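Side-chain contacts in transcriptional regulator (Enterococcus faecalis, PDB 3QFI), which is of unknown function but belongs to the LytR-CpsA-Psr family, with a mixed beta-sheet flanked by helices: residues M27-G32 / H81-G86; V47-P52 / R260-L265; T94-E97 / P102-H105; A156-E161 / Q170-E175; Q231-S236 / P249-K254. All coordinates share one frame; numbering follows the deposited sequence.

Contacts 1 and 2 join helices to the mixed sheet. Contacts 3, 4 and 5 pack loop residues on helices. Contacts 1 and 2 reach the sheet through neighbouring strands, 22-28 and 44-51, yet their centres lie about 25 Å apart, on opposite sides of the chain's centre. Contacts 1 and 3 share helix 80-98 and touch where Ala82 CB meets Thr94 OG1 at 4.0 Å. Contact 3 also packs on contact 2, with Leu265 CD1 3.7 Å from Pro102 CD. Contacts 2 and 5 use the two ends of helix 249-262, and their centres are about 19 Å apart. Contact 4 touches none of the others, though its nearest atoms come to about 4 Å from those of contact 1.

Contact 1: residues M27-G32 / H81-G86; sequences MGIDTG and HAYAFG
Tyr83 reaches from its helix to meet Met27 and Ile29. Two kinds of interaction make the contact, and both use the tyrosine ring.

The first kind is aliphatic packing on a ring face. Ile29 CD1 sits above the middle of the Tyr83 ring, 4.0 Å from its centroid and 2° off the ring normal. This is a CH-pi contact. Ile29 CG1 lies over the same face but further along the ring, 4.1 Å from Tyr83 CZ. The isoleucine branch therefore spans the ring from its centre toward the hydroxyl end.

The second kind is Met-aromatic. Met27 SD is 5.1 Å from the ring centroid, in an oblique position 62° off the normal. The methionine chain bends at its last torsion, and this carries the methyl group along the ring. Met27 CE comes to 3.5 Å from Tyr83 CD2 and also lies near CE2. Met27 is buried, whereas Ile29 and Tyr83 are partly exposed.

Within 27-32, the backbone N of Gly32 donates to Asp30 OD2 at 3.3 Å, forming an Asx turn just beyond the strand. Asp30 N in turn donates to the carboxylate of Asp43.

Met27 and Tyr83 both also touch Ala91, two turns further along the helix. The end of strand 22-28 and the residue after it are thus joined to helix 80-98. The partners across the contact are carbon and sulfur atoms against an aromatic ring. This implies that dispersion and shape fit hold it, rather than directional polar bonds.

Contact 2: residues V47-P52 / R260-L265; sequences VVTINP and RKQLGL
Gln262 packs its aliphatic chain on Thr49, and Asn51 meets its carbonyl. These three residues bury the most surface here. Gln262 lies in the last turn of helix 249-262. Thr49 OG1 is 3.7 Å from both Gln262 CB and Gln262 CG. The two side chains cross at about a right angle. Gln262 CG lies beside the backbone N, opposite the carbonyl carbon (chi1 -81°), which brings it against the threonine.

Thr49 meets the helix end with both of its branches. Its hydroxyl lies between the backbone N and the carbonyl carbon (chi1 54°) and faces Gln262. Its methyl CG2 is directed to Leu263 and lies 4.1 Å from Leu263 CD2.

The helix stops at this point in a Schellman motif. Leu265 N donates to Arg260 O at 2.8 Å, and Gly264 N donates to Lys261 O at 2.9 Å. Gly264 is the C-prime residue and has a positive phi. Leu263 is the first residue to leave helical geometry, and its side chain still comes back to the strand by its end.

Asn51 lies further along the strand. Its side chain packs by the Gln262 carbonyl, with Asn51 OD1 3.0 Å from Gln262 O. The orientation of the Asn51 amide is not settled, so the nature of this pair is undecided. Beyond the two segments, Gln262 touches Thr58 on the adjacent strand 56-62, and Leu263 touches Ser23 on strand 22-28.

Contact 3: residues T94-E97 / P102-H105; sequences TVQE and PIHH
Gln96 crosses Ile103 at a slant, and the two side chains carry most of the contact. Gln96 CG is 3.3 Å from Ile103 CG1. The glutamine chain runs extended beyond CG (chi2 -165°), which takes its amide group to the backbone between Pro102 and Ile103. The aliphatic part of Gln96 thus packs on the isoleucine while its end reaches the main chain.

Val95 adds an apolar touch from the preceding helical position. Its CG1 is 4.3 Å from Ile103 CD1. Ile103 and Val95 are both buried, while Gln96 and Pro102 are partly exposed.

The second shell positions the loop residues. Pro102 O accepts a hydrogen bond from Ser23 OG, and His104 ND1 is hydrogen-bonded to Ser23 N. Two loop residues, Pro102 and His104, are thereby tied to Ser23, at the start of strand 22-28.

The contact closes the short connection between helix 80-98 and strand 105-109. That strand lies parallel to strand 22-28 in the mixed sheet, and Val95 of the helix and Ile103 of the loop both pack on Leu25 of strand 22-28.

Contact 4: residues A156-E161 / Q170-E175; sequences ARMRHE and QRRQRE
Arg172 reaches across from the helix to the loop around Met158. Arg172 NH2 donates to Met158 O at 2.6 Å, with an N-H...O angle of 158°. The oxygen lies at the edge of the guanidinium, close to its plane. The donor is tilted 33° from the carbonyl plane. Arg172 bends at its third torsion (chi3 -76°), which turns the guanidinium edge toward the loop.

Its other terminal nitrogen has a partner too. Arg172 NH1 is hydrogen-bonded to Tyr155 O, so one buried guanidinium bridges two backbone carbonyls near the end of helix 150-156. Such an end, with its carbonyls pointing outward, would probably suit a positive charge. Met158 also meets the arginine by its side chain, with Met158 CE 3.6 Å from Arg172 NH2. Met158 SD takes a weak hydrogen bond from His160 N within the loop.

Gln173 follows. Gln173 CG lies against the Ala156 carbonyl, 3.4 Å from Ala156 O, with Ala156 CB more loosely beside it. The chain is extended beyond CG and leads the amide past the alanine carbonyl. Gln173 OE1 has a weak hydrogen bond with Arg169 NE.

The end of helix 150-156 and the loop after it thus pack on helix 166-184. Helix 166-184 lies beside the mixed sheet, with Gln173 on Thr44 and Arg174 on Met46 of strand 44-51.

Contact 5: residues Q231-S236 / P249-K254; sequences QLQGYS and PNSLYK
Gln233 lays its side chain across Ser251, and the serine hydroxyl meets it over a flat face. Ser251 OG stands almost straight above Gln233 CD, at 3.1 Å, on one side of the amide plane. It is also 3.1 Å from Gln233 CB and 3.3 Å from Gln233 CG. The hydroxyl is thus close to CB, CG and CD together.

This orientation explains why the nearest polar pair is not a hydrogen bond. Gln233 NE2 is 3.2 Å from Ser251 OG, but the angle is poor. The N-H bonds of the amide lie in its plane, while the hydroxyl is above it.

The torsions support the crossing. Ser251 OG is roughly opposite the backbone N (chi1 163°) and is turned to the loop. Gln233 is extended beyond CG (chi2 167°). It is exposed, whereas Ser251 is buried.

A looser approach lies beside this pair. Leu232 CD2 comes to 4.6 Å from Leu252 CD2. Both are partly exposed.

Asp248 ties the two sides together from outside the segments. Its OD1 accepts from Ser251 N, and its OD2 is hydrogen-bonded to Tyr235 OH. The backbones of Gln233 and Asp248 are hydrogen-bonded too. The contact thus joins the start of helix 249-262 to the residues leading into strand 234-238. That strand pairs antiparallel with strand 243-247, and the helix follows directly after this pair. Leu252 and Tyr253 of the helix also touch helix 269-280.

Contact 1: residues M27-G32 / H81-G86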
# COMPACT_ATOMS: atom_id res chain seq x y z
N MET A 27 -2.25 5.60 -1.13
CA MET A 27 -3.69 5.30 -1.13
C MET A 27 -4.30 5.59 -2.50
O MET A 27 -3.94 6.56 -3.15
CB MET A 27 -4.44 6.13 -0.08
CG MET A 27 -3.87 6.08 1.33
SD MET A 27 -5.02 6.77 2.54
CE MET A 27 -5.07 8.51 2.05
N GLY A 28 -5.21 4.72 -2.91
CA GLY A 28 -5.91 4.87 -4.17
C GLY A 28 -7.38 5.00 -3.84
O GLY A 28 -8.06 4.01 -3.59
N ILE A 29 -7.86 6.25 -3.80
CA ILE A 29 -9.24 6.57 -3.47
C ILE A 29 -10.04 6.79 -4.73
O ILE A 29 -9.56 7.41 -5.68
CB ILE A 29 -9.32 7.88 -2.64
CG1 ILE A 29 -8.38 7.82 -1.45
CG2 ILE A 29 -10.75 8.10 -2.14
CD1 ILE A 29 -8.68 6.68 -0.51
N ASP A 30 -11.26 6.28 -4.75
CA ASP A 30 -12.13 6.44 -5.91
C ASP A 30 -13.12 7.57 -5.64
O ASP A 30 -14.16 7.38 -5.02
CB ASP A 30 -12.88 5.13 -6.18
CG ASP A 30 -13.43 5.06 -7.58
OD1 ASP A 30 -13.74 3.93 -8.02
OD2 ASP A 30 -13.56 6.12 -8.24
N THR A 31 -12.77 8.74 -6.13
CA THR A 31 -13.58 9.93 -5.94
C THR A 31 -14.80 10.00 -6.86
O THR A 31 -15.62 10.91 -6.75
CB THR A 31 -12.70 11.16 -6.15
OG1 THR A 31 -11.89 10.96 -7.32
CG2 THR A 31 -11.81 11.37 -4.96
N GLY A 32 -14.93 9.03 -7.77
CA GLY A 32 -16.07 9.01 -8.66
C GLY A 32 -17.20 8.15 -8.11
O GLY A 32 -17.05 6.94 -8.00
N HIS A 81 -12.80 1.68 6.73
CA HIS A 81 -13.54 2.83 7.23
C HIS A 81 -12.72 3.92 7.88
O HIS A 81 -13.26 4.93 8.33
CB HIS A 81 -14.59 2.39 8.25
CG HIS A 81 -15.58 1.41 7.72
ND1 HIS A 81 -16.45 0.72 8.53
CD2 HIS A 81 -15.85 1.00 6.45
CE1 HIS A 81 -17.20 -0.08 7.80
NE2 HIS A 81 -16.86 0.07 6.53
N ALA A 82 -11.41 3.72 7.98
CA ALA A 82 -10.56 4.73 8.61
C ALA A 82 -10.61 6.02 7.80
O ALA A 82 -10.98 7.08 8.31
CB ALA A 82 -9.13 4.23 8.72
N TYR A 83 -10.22 5.92 6.53
CA TYR A 83 -10.23 7.08 5.67
C TYR A 83 -11.64 7.65 5.55
O TYR A 83 -11.82 8.85 5.65
CB TYR A 83 -9.67 6.73 4.29
CG TYR A 83 -9.60 7.93 3.37
CD1 TYR A 83 -10.73 8.37 2.69
CD2 TYR A 83 -8.41 8.64 3.20
CE1 TYR A 83 -10.70 9.50 1.88
CE2 TYR A 83 -8.37 9.78 2.38
CZ TYR A 83 -9.53 10.20 1.72
OH TYR A 83 -9.53 11.29 0.89
N ALA A 84 -12.62 6.78 5.37
CA ALA A 84 -14.03 7.18 5.22
C ALA A 84 -14.63 7.98 6.39
O ALA A 84 -15.61 8.72 6.21
CB ALA A 84 -14.88 5.94 4.95
N PHE A 85 -14.05 7.81 7.58
CA PHE A 85 -14.51 8.49 8.79
C PHE A 85 -13.72 9.75 9.14
O PHE A 85 -14.31 10.74 9.59
CB PHE A 85 -14.45 7.51 9.98
CG PHE A 85 -15.55 6.48 9.99
CD1 PHE A 85 -15.55 5.45 10.93
CD2 PHE A 85 -16.60 6.57 9.08
CE1 PHE A 85 -16.60 4.53 10.97
CE2 PHE A 85 -17.65 5.65 9.10
CZ PHE A 85 -17.64 4.63 10.05
N GLY A 86 -12.40 9.71 8.94
CA GLY A 86 -11.57 10.86 9.26
C GLY A 86 -10.54 11.27 8.22
O GLY A 86 -9.54 11.90 8.55

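Contact 2: residues V47-P52 / R260-L265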
# COMPACT_ATOMS: atom_id res chain seq x y z
N VAL A 47 1.62 0.25 1.93
CA VAL A 47 2.72 0.85 2.68
C VAL A 47 4.03 0.39 2.08
O VAL A 47 4.21 -0.79 1.76
CB VAL A 47 2.71 0.46 4.16
CG1 VAL A 47 3.90 1.09 4.86
CG2 VAL A 47 1.41 0.92 4.82
N VAL A 48 4.95 1.33 1.91
CA VAL A 48 6.26 1.02 1.33
C VAL A 48 7.36 1.54 2.25
O VAL A 48 7.25 2.65 2.78
CB VAL A 48 6.43 1.67 -0.07
CG1 VAL A 48 7.84 1.44 -0.60
CG2 VAL A 48 5.42 1.09 -1.03
N THR A 49 8.40 0.74 2.45
CA THR A 49 9.53 1.18 3.27
C THR A 49 10.77 1.28 2.39
O THR A 49 11.14 0.33 1.70
CB THR A 49 9.83 0.21 4.46
OG1 THR A 49 10.01 -1.13 3.98
CG2 THR A 49 8.71 0.26 5.49
N ILE A 50 11.38 2.45 2.40
CA ILE A 50 12.57 2.71 1.61
C ILE A 50 13.76 2.61 2.55
O ILE A 50 13.92 3.43 3.46
CB ILE A 50 12.49 4.13 0.97
CG1 ILE A 50 11.10 4.33 0.35
CG2 ILE A 50 13.56 4.30 -0.12
CD1 ILE A 50 10.76 3.33 -0.73
N ASN A 51 14.59 1.59 2.35
CA ASN A 51 15.78 1.38 3.18
C ASN A 51 17.01 1.22 2.31
O ASN A 51 17.37 0.11 1.92
CB ASN A 51 15.63 0.15 4.07
CG ASN A 51 16.85 -0.07 4.96
OD1 ASN A 51 17.22 0.81 5.76
ND2 ASN A 51 17.48 -1.23 4.82
N PRO A 52 17.69 2.33 2.01
CA PRO A 52 18.90 2.27 1.18
C PRO A 52 20.05 1.54 1.86
O PRO A 52 20.93 1.02 1.19
CB PRO A 52 19.20 3.75 0.93
CG PRO A 52 18.70 4.42 2.17
CD PRO A 52 17.39 3.71 2.42
N ARG A 260 9.71 -2.46 11.14
CA ARG A 260 10.45 -1.63 12.07
C ARG A 260 11.96 -1.70 11.78
O ARG A 260 12.64 -0.68 11.85
CB ARG A 260 10.17 -2.06 13.51
CG ARG A 260 8.79 -1.69 14.03
CD ARG A 260 8.66 -2.10 15.50
NE ARG A 260 9.42 -1.22 16.37
CZ ARG A 260 9.10 0.05 16.55
NH1 ARG A 260 8.04 0.57 15.94
NH2 ARG A 260 9.86 0.82 17.33
N LYS A 261 12.50 -2.88 11.46
CA LYS A 261 13.94 -2.95 11.19
C LYS A 261 14.29 -2.29 9.85
O LYS A 261 15.37 -1.71 9.69
CB LYS A 261 14.46 -4.40 11.24
CG LYS A 261 14.51 -5.00 12.65
CD LYS A 261 15.14 -6.39 12.65
CE LYS A 261 15.20 -7.02 14.06
NZ LYS A 261 15.96 -8.32 14.07
N GLN A 262 13.38 -2.38 8.89
CA GLN A 262 13.56 -1.74 7.60
C GLN A 262 13.79 -0.24 7.81
O GLN A 262 14.48 0.41 7.03
CB GLN A 262 12.31 -1.93 6.73
CG GLN A 262 12.21 -3.27 6.04
CD GLN A 262 13.48 -3.58 5.28
OE1 GLN A 262 14.37 -4.27 5.79
NE2 GLN A 262 13.59 -3.05 4.06
N LEU A 263 13.21 0.29 8.89
CA LEU A 263 13.32 1.70 9.21
C LEU A 263 14.37 2.01 10.26
O LEU A 263 14.30 3.04 10.93
CB LEU A 263 11.96 2.23 9.67
CG LEU A 263 10.82 2.10 8.64
CD1 LEU A 263 9.51 2.44 9.31
CD2 LEU A 263 11.07 3.03 7.44
N GLY A 264 15.34 1.12 10.40
CA GLY A 264 16.40 1.32 11.36
C GLY A 264 15.88 1.40 12.78
O GLY A 264 16.50 2.03 13.64
N LEU A 265 14.73 0.77 13.03
CA LEU A 265 14.15 0.78 14.37
C LEU A 265 14.41 -0.56 15.04
O LEU A 265 14.73 -1.55 14.38
CB LEU A 265 12.64 1.03 14.31
CG LEU A 265 12.25 2.39 13.73
CD1 LEU A 265 10.74 2.46 13.59
CD2 LEU A 265 12.75 3.50 14.65

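Contact 3: residues T94-E97 / P102-H105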
# COMPACT_ATOMS: atom_id res chain seq x y z
N THR A 94 -4.29 5.24 12.06
CA THR A 94 -4.76 3.86 12.20
C THR A 94 -3.73 2.87 11.68
O THR A 94 -3.45 1.85 12.32
CB THR A 94 -6.12 3.69 11.44
OG1 THR A 94 -7.17 4.23 12.25
CG2 THR A 94 -6.42 2.23 11.14
N VAL A 95 -3.17 3.15 10.51
CA VAL A 95 -2.15 2.29 9.96
C VAL A 95 -0.87 2.35 10.83
O VAL A 95 -0.24 1.32 11.05
CB VAL A 95 -1.82 2.68 8.49
CG1 VAL A 95 -0.66 1.86 7.98
CG2 VAL A 95 -3.05 2.44 7.60
N GLN A 96 -0.52 3.54 11.35
CA GLN A 96 0.67 3.71 12.21
C GLN A 96 0.59 2.87 13.48
O GLN A 96 1.62 2.51 14.05
CB GLN A 96 0.88 5.17 12.64
CG GLN A 96 1.64 6.09 11.66
CD GLN A 96 2.11 7.42 12.31
OE1 GLN A 96 1.37 8.07 13.04
NE2 GLN A 96 3.35 7.82 12.01
N GLU A 97 -0.63 2.60 13.93
CA GLU A 97 -0.84 1.78 15.13
C GLU A 97 -0.86 0.30 14.74
O GLU A 97 -0.37 -0.55 15.48
CB GLU A 97 -2.16 2.14 15.82
CG GLU A 97 -2.12 3.37 16.73
CD GLU A 97 -1.19 3.20 17.95
OE1 GLU A 97 0.05 3.28 17.78
OE2 GLU A 97 -1.71 2.99 19.07
N PRO A 102 6.26 4.35 12.09
CA PRO A 102 5.87 5.73 11.77
C PRO A 102 5.65 5.83 10.25
O PRO A 102 6.35 5.18 9.47
CB PRO A 102 7.06 6.55 12.26
CG PRO A 102 8.22 5.63 11.95
CD PRO A 102 7.70 4.27 12.41
N ILE A 103 4.64 6.60 9.86
CA ILE A 103 4.33 6.83 8.46
C ILE A 103 4.84 8.23 8.21
O ILE A 103 4.17 9.20 8.54
CB ILE A 103 2.82 6.84 8.18
CG1 ILE A 103 2.21 5.47 8.46
CG2 ILE A 103 2.58 7.24 6.72
CD1 ILE A 103 2.77 4.35 7.58
N HIS A 104 6.02 8.34 7.62
CA HIS A 104 6.62 9.64 7.35
C HIS A 104 5.93 10.46 6.30
O HIS A 104 5.83 11.69 6.41
CB HIS A 104 8.07 9.44 6.95
CG HIS A 104 8.85 8.68 7.96
ND1 HIS A 104 9.35 7.42 7.72
CD2 HIS A 104 9.16 8.97 9.24
CE1 HIS A 104 9.94 6.97 8.81
NE2 HIS A 104 9.84 7.90 9.75
N HIS A 105 5.45 9.78 5.26
CA HIS A 105 4.80 10.46 4.16
C HIS A 105 3.61 9.67 3.64
O HIS A 105 3.50 8.45 3.84
CB HIS A 105 5.81 10.64 3.03
CG HIS A 105 6.97 11.50 3.39
ND1 HIS A 105 6.86 12.86 3.61
CD2 HIS A 105 8.29 11.21 3.52
CE1 HIS A 105 8.05 13.36 3.87
NE2 HIS A 105 8.93 12.39 3.83

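Contact 4: residues A156-E161 / Q170-E175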
# COMPACT_ATOMS: atom_id res chain seq x y z
N ALA A 156 -5.50 -3.16 -12.44
CA ALA A 156 -5.35 -2.88 -11.02
C ALA A 156 -6.66 -3.13 -10.28
O ALA A 156 -6.66 -3.58 -9.14
CB ALA A 156 -4.91 -1.44 -10.82
N ARG A 157 -7.78 -2.84 -10.94
CA ARG A 157 -9.09 -3.02 -10.34
C ARG A 157 -9.80 -4.19 -11.01
O ARG A 157 -10.18 -4.11 -12.17
CB ARG A 157 -9.93 -1.75 -10.51
CG ARG A 157 -11.24 -1.76 -9.76
CD ARG A 157 -12.02 -0.47 -10.00
NE ARG A 157 -13.17 -0.33 -9.10
CZ ARG A 157 -14.16 -1.22 -9.01
NH1 ARG A 157 -14.15 -2.32 -9.75
NH2 ARG A 157 -15.17 -1.01 -8.17
N MET A 158 -9.98 -5.27 -10.26
CA MET A 158 -10.65 -6.45 -10.77
C MET A 158 -10.57 -7.49 -9.67
O MET A 158 -9.48 -7.85 -9.21
CB MET A 158 -9.95 -6.96 -12.04
CG MET A 158 -10.71 -8.05 -12.77
SD MET A 158 -10.78 -9.59 -11.86
CE MET A 158 -9.32 -10.41 -12.47
N ARG A 159 -11.74 -7.97 -9.25
CA ARG A 159 -11.85 -8.94 -8.17
C ARG A 159 -12.91 -9.99 -8.50
O ARG A 159 -13.61 -10.48 -7.61
CB ARG A 159 -12.23 -8.21 -6.87
CG ARG A 159 -12.00 -8.98 -5.57
CD ARG A 159 -12.35 -8.13 -4.35
NE ARG A 159 -11.75 -6.80 -4.44
CZ ARG A 159 -11.86 -5.85 -3.51
NH1 ARG A 159 -12.55 -6.08 -2.40
NH2 ARG A 159 -11.27 -4.67 -3.70
N HIS A 160 -13.05 -10.32 -9.78
CA HIS A 160 -14.05 -11.30 -10.18
C HIS A 160 -13.45 -12.39 -11.04
O HIS A 160 -13.56 -13.58 -10.73
CB HIS A 160 -15.19 -10.60 -10.94
CG HIS A 160 -15.90 -9.56 -10.14
ND1 HIS A 160 -16.56 -9.84 -8.96
CD2 HIS A 160 -16.03 -8.22 -10.33
CE1 HIS A 160 -17.07 -8.73 -8.47
NE2 HIS A 160 -16.77 -7.73 -9.28
N GLU A 161 -12.81 -11.98 -12.13
CA GLU A 161 -12.17 -12.91 -13.05
C GLU A 161 -10.89 -13.50 -12.45
O GLU A 161 -10.14 -14.17 -13.15
CB GLU A 161 -11.82 -12.20 -14.35
CG GLU A 161 -12.63 -12.67 -15.55
CD GLU A 161 -14.04 -12.12 -15.56
OE1 GLU A 161 -14.76 -12.28 -14.53
OE2 GLU A 161 -14.44 -11.52 -16.59
N GLN A 170 -4.67 -7.60 -4.81
CA GLN A 170 -3.63 -6.94 -4.03
C GLN A 170 -2.26 -7.17 -4.68
O GLN A 170 -1.46 -6.23 -4.82
CB GLN A 170 -3.62 -7.46 -2.57
CG GLN A 170 -4.81 -6.99 -1.69
CD GLN A 170 -4.88 -7.68 -0.30
OE1 GLN A 170 -3.91 -7.65 0.48
NE2 GLN A 170 -6.03 -8.27 0.01
N ARG A 171 -1.99 -8.40 -5.09
CA ARG A 171 -0.72 -8.73 -5.73
C ARG A 171 -0.59 -7.92 -7.03
O ARG A 171 0.47 -7.38 -7.31
CB ARG A 171 -0.65 -10.24 -6.00
CG ARG A 171 0.36 -10.71 -7.05
CD ARG A 171 1.82 -10.52 -6.64
NE ARG A 171 2.26 -9.12 -6.70
CZ ARG A 171 3.52 -8.73 -6.48
NH1 ARG A 171 3.83 -7.44 -6.54
NH2 ARG A 171 4.46 -9.62 -6.19
N ARG A 172 -1.67 -7.82 -7.80
CA ARG A 172 -1.65 -7.05 -9.04
C ARG A 172 -1.47 -5.55 -8.79
O ARG A 172 -0.81 -4.86 -9.58
CB ARG A 172 -2.93 -7.28 -9.85
CG ARG A 172 -2.87 -8.46 -10.80
CD ARG A 172 -4.14 -8.62 -11.64
NE ARG A 172 -5.29 -9.19 -10.93
CZ ARG A 172 -6.27 -8.48 -10.36
NH1 ARG A 172 -6.25 -7.16 -10.40
NH2 ARG A 172 -7.29 -9.10 -9.79
N GLN A 173 -2.05 -5.03 -7.72
CA GLN A 173 -1.90 -3.61 -7.42
C GLN A 173 -0.46 -3.31 -7.05
O GLN A 173 0.05 -2.23 -7.36
CB GLN A 173 -2.84 -3.20 -6.30
CG GLN A 173 -4.29 -3.14 -6.75
CD GLN A 173 -5.26 -2.87 -5.62
OE1 GLN A 173 -6.46 -2.73 -5.85
NE2 GLN A 173 -4.74 -2.79 -4.39
N ARG A 174 0.20 -4.26 -6.39
CA ARG A 174 1.59 -4.07 -5.99
C ARG A 174 2.51 -4.18 -7.20
O ARG A 174 3.57 -3.55 -7.24
CB ARG A 174 2.03 -5.10 -4.94
CG ARG A 174 1.22 -5.10 -3.65
CD ARG A 174 1.95 -5.83 -2.51
NE ARG A 174 2.27 -7.24 -2.78
CZ ARG A 174 1.45 -8.27 -2.58
NH1 ARG A 174 0.21 -8.08 -2.12
NH2 ARG A 174 1.87 -9.51 -2.80
N GLU A 175 2.11 -4.98 -8.18
CA GLU A 175 2.93 -5.15 -9.37
C GLU A 175 2.91 -3.84 -10.16
O GLU A 175 3.95 -3.36 -10.62
CB GLU A 175 2.40 -6.31 -10.22
CG GLU A 175 3.38 -6.76 -11.29
CD GLU A 175 2.83 -7.86 -12.19
OE1 GLU A 175 3.59 -8.34 -13.07
OE2 GLU A 175 1.64 -8.24 -12.03

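Contact 5: residues Q231-S236 / P249-K254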
# COMPACT_ATOMS: atom_id res chain seq x y z
N GLN A 231 3.07 -10.09 3.18
CA GLN A 231 1.64 -10.37 3.33
C GLN A 231 1.26 -10.46 4.81
O GLN A 231 2.03 -10.98 5.64
CB GLN A 231 1.27 -11.68 2.62
CG GLN A 231 1.97 -12.94 3.15
CD GLN A 231 1.21 -14.23 2.85
OE1 GLN A 231 0.12 -14.47 3.38
NE2 GLN A 231 1.78 -15.06 1.98
N LEU A 232 0.08 -9.96 5.14
CA LEU A 232 -0.41 -10.01 6.50
C LEU A 232 -1.32 -11.22 6.64
O LEU A 232 -2.36 -11.31 6.00
CB LEU A 232 -1.18 -8.72 6.85
CG LEU A 232 -0.33 -7.54 7.33
CD1 LEU A 232 -1.19 -6.30 7.47
CD2 LEU A 232 0.35 -7.88 8.65
N GLN A 233 -0.89 -12.15 7.48
CA GLN A 233 -1.63 -13.38 7.74
C GLN A 233 -2.80 -13.07 8.67
O GLN A 233 -2.63 -12.40 9.69
CB GLN A 233 -0.72 -14.42 8.39
CG GLN A 233 0.40 -14.92 7.48
CD GLN A 233 1.46 -15.69 8.24
OE1 GLN A 233 1.14 -16.56 9.06
NE2 GLN A 233 2.72 -15.39 7.98
N GLY A 234 -3.98 -13.56 8.30
CA GLY A 234 -5.18 -13.34 9.09
C GLY A 234 -6.15 -14.51 9.00
O GLY A 234 -5.82 -15.57 8.46
N TYR A 235 -7.35 -14.32 9.54
CA TYR A 235 -8.37 -15.37 9.52
C TYR A 235 -9.70 -14.76 9.13
O TYR A 235 -9.93 -13.56 9.33
CB TYR A 235 -8.50 -16.01 10.90
CG TYR A 235 -7.23 -16.65 11.41
CD1 TYR A 235 -6.75 -17.84 10.86
CD2 TYR A 235 -6.52 -16.06 12.46
CE1 TYR A 235 -5.58 -18.44 11.34
CE2 TYR A 235 -5.35 -16.64 12.95
CZ TYR A 235 -4.88 -17.83 12.38
OH TYR A 235 -3.71 -18.39 12.85
N SER A 236 -10.59 -15.58 8.60
CA SER A 236 -11.93 -15.13 8.22
C SER A 236 -12.75 -14.94 9.50
O SER A 236 -12.58 -15.70 10.45
CB SER A 236 -12.60 -16.18 7.34
OG SER A 236 -11.65 -17.11 6.86
N PRO A 249 -2.02 -12.60 15.54
CA PRO A 249 -1.13 -11.74 16.32
C PRO A 249 0.37 -12.02 16.21
O PRO A 249 1.18 -11.10 16.09
CB PRO A 249 -1.66 -11.91 17.74
CG PRO A 249 -2.11 -13.35 17.74
CD PRO A 249 -2.86 -13.43 16.42
N ASN A 250 0.73 -13.30 16.21
CA ASN A 250 2.11 -13.69 16.17
C ASN A 250 2.70 -13.43 14.72
O ASN A 250 3.83 -13.01 14.53
CB ASN A 250 2.28 -15.08 16.92
CG ASN A 250 3.23 -16.00 16.22
OD1 ASN A 250 3.16 -16.17 14.96
ND2 ASN A 250 4.18 -16.60 17.00
N SER A 251 1.87 -13.58 13.70
CA SER A 251 2.33 -13.27 12.35
C SER A 251 2.42 -11.74 12.23
O SER A 251 3.27 -11.22 11.50
CB SER A 251 1.37 -13.79 11.28
OG SER A 251 1.62 -13.16 10.04
N LEU A 252 1.54 -11.05 12.96
CA LEU A 252 1.48 -9.58 13.00
C LEU A 252 2.76 -9.01 13.61
O LEU A 252 3.35 -8.07 13.07
CB LEU A 252 0.29 -9.09 13.84
CG LEU A 252 -0.35 -7.72 13.51
CD1 LEU A 252 -1.08 -7.14 14.72
CD2 LEU A 252 0.72 -6.73 13.05
N TYR A 253 3.16 -9.55 14.75
CA TYR A 253 4.36 -9.07 15.41
C TYR A 253 5.57 -9.21 14.51
O TYR A 253 6.36 -8.29 14.38
CB TYR A 253 4.62 -9.81 16.73
CG TYR A 253 5.83 -9.28 17.50
CD1 TYR A 253 5.97 -7.91 17.75
CD2 TYR A 253 6.83 -10.13 17.97
CE1 TYR A 253 7.07 -7.40 18.42
CE2 TYR A 253 7.94 -9.63 18.66
CZ TYR A 253 8.05 -8.26 18.87
OH TYR A 253 9.15 -7.75 19.53
N LYS A 254 5.71 -10.38 13.90
CA LYS A 254 6.83 -10.62 13.01
C LYS A 254 6.85 -9.56 11.90
O LYS A 254 7.89 -8.96 11.61
CB LYS A 254 6.73 -12.03 12.42
CG LYS A 254 7.81 -12.37 11.41
CD LYS A 254 7.51 -13.67 10.69
CE LYS A 254 8.45 -13.82 9.51
NZ LYS A 254 8.31 -12.67 8.56